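Local structure of NAD-dependent dehydrogenase (Rhizobium meliloti, 4Z0P) at residues Gly209-Asn212 against Ala213-Ala217. The protein reduces glyoxylate and hydroxypyruvate with NADPH as the hydride donor, as a member of the D-isomer-specific 2-hydroxyacid dehydrogenases. Residues are numbered along the deposited sequence; the frame is centred on the assembly and turned at random.
Sequences GIFN and AALFA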
loop_
_atom_site.group_PDB
_atom_site.type_symbol
_atom_site.label_atom_id
_atom_site.label_comp_id
_atom_site.label_asym_id
_atom_site.label_seq_id
_atom_site.Cartn_x
_atom_site.Cartn_y
_atom_site.Cartn_z
ATOM N N GLY A 209 -18.762 20.938 0.391
ATOM C CA GLY A 209 -17.724 21.882 0.796
ATOM C C GLY A 209 -17.168 21.746 2.209
ATOM O O GLY A 209 -16.582 22.695 2.732
ATOM N N ILE A 210 -17.300 20.563 2.809
ATOM C CA ILE A 210 -16.849 20.314 4.165
ATOM C C ILE A 210 -15.308 20.352 4.270
ATOM O O ILE A 210 -14.758 20.798 5.276
ATOM C CB ILE A 210 -17.435 18.977 4.727
ATOM C CG1 ILE A 210 -17.236 18.859 6.242
ATOM C CG2 ILE A 210 -16.869 17.769 4.054
ATOM C CD1 ILE A 210 -18.028 17.720 6.858
ATOM N N PHE A 211 -14.627 19.928 3.221
ATOM C CA PHE A 211 -13.155 19.894 3.251
ATOM C C PHE A 211 -12.656 21.229 2.701
ATOM O O PHE A 211 -12.474 21.395 1.494
ATOM C CB PHE A 211 -12.601 18.728 2.450
ATOM C CG PHE A 211 -13.143 17.370 2.865
ATOM C CD1 PHE A 211 -12.907 16.863 4.136
ATOM C CD2 PHE A 211 -13.840 16.583 1.959
ATOM C CE1 PHE A 211 -13.363 15.596 4.507
ATOM C CE2 PHE A 211 -14.290 15.316 2.316
ATOM C CZ PHE A 211 -14.058 14.815 3.594
ATOM N N ASN A 212 -12.461 22.173 3.608
ATOM C CA ASN A 212 -12.091 23.558 3.276
ATOM C C ASN A 212 -10.904 24.021 4.133
ATOM O O ASN A 212 -10.385 23.263 4.959
ATOM C CB ASN A 212 -13.292 24.492 3.451
ATOM C CG ASN A 212 -13.856 24.443 4.835
ATOM O OD1 ASN A 212 -13.122 24.345 5.806
ATOM N ND2 ASN A 212 -15.171 24.460 4.936
ATOM N N ALA A 213 -10.421 25.234 3.869
ATOM C CA ALA A 213 -9.199 25.720 4.503
ATOM C C ALA A 213 -9.298 25.726 6.023
ATOM O O ALA A 213 -8.333 25.371 6.697
ATOM C CB ALA A 213 -8.829 27.108 3.991
ATOM N N ALA A 214 -10.457 26.108 6.558
ATOM C CA ALA A 214 -10.643 26.095 8.016
ATOM C C ALA A 214 -10.465 24.699 8.600
ATOM O O ALA A 214 -9.883 24.549 9.665
ATOM C CB ALA A 214 -11.999 26.650 8.412
ATOM N N LEU A 215 -10.970 23.692 7.900
ATOM C CA LEU A 215 -10.809 22.299 8.344
ATOM C C LEU A 215 -9.374 21.837 8.257
ATOM O O LEU A 215 -8.858 21.239 9.207
ATOM C CB LEU A 215 -11.741 21.386 7.551
ATOM C CG LEU A 215 -11.686 19.907 7.970
ATOM C CD1 LEU A 215 -13.045 19.238 7.923
ATOM C CD2 LEU A 215 -10.708 19.142 7.115
ATOM N N PHE A 216 -8.696 22.125 7.134
ATOM C CA PHE A 216 -7.285 21.723 6.977
ATOM C C PHE A 216 -6.386 22.365 8.051
ATOM O O PHE A 216 -5.445 21.714 8.533
ATOM C CB PHE A 216 -6.756 22.076 5.585
ATOM C CG PHE A 216 -7.546 21.458 4.433
ATOM C CD1 PHE A 216 -8.012 20.141 4.493
ATOM C CD2 PHE A 216 -7.832 22.204 3.302
ATOM C CE1 PHE A 216 -8.737 19.587 3.445
ATOM C CE2 PHE A 216 -8.558 21.658 2.250
ATOM C CZ PHE A 216 -9.030 20.363 2.329
ATOM N N ALA A 217 -6.697 23.608 8.430
ATOM C CA ALA A 217 -5.985 24.314 9.505
ATOM C C ALA A 217 -6.123 23.688 10.904
ATOM O O ALA A 217 -5.323 23.988 11.783
ATOM C CB ALA A 217 -6.408 25.767 9.543
#
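Asn212 caps the short helix 213-216: its OD1 accepts from Leu215 N at 3.1 Å, with the amide hydrogen meeting the side-chain carbonyl nearly end-on (C=O...N 168°). A chi1 of 57° tucks CG between the two backbone branches, which turns OD1 forward to the first turn and ND2 back, where it makes a weak bond of 3.2 Å to Gly209 O. Ala213 N is taken by Asp243 OD2 of helix 241-250, a second acceptor at the helix start. Phe216 N closes the first helical turn on Asn212 O at 3.0 Å, and the same oxygen lies over one face of the Phe216 ring, nearest CD2 at 3.2 Å. At its far end this ring brings CZ to 3.9 Å from Phe211 CB. Leu215 places CD1 3.5 Å from Ile210 O, while its CD2 meets the edge of the Phe211 ring, with Ile210 CG2 over the centre of one face of that ring. Cutting Phe216 back to an alanine would remove the ring face from Asn212 O and probably open a gap between Phe211 CB and Phe230, which meets both aromatic rings. The whole is an Asn N-cap starting a short helix inside the Rossmann-type NADPH-binding domain, with Leu215 against Met146 of strand 142-146.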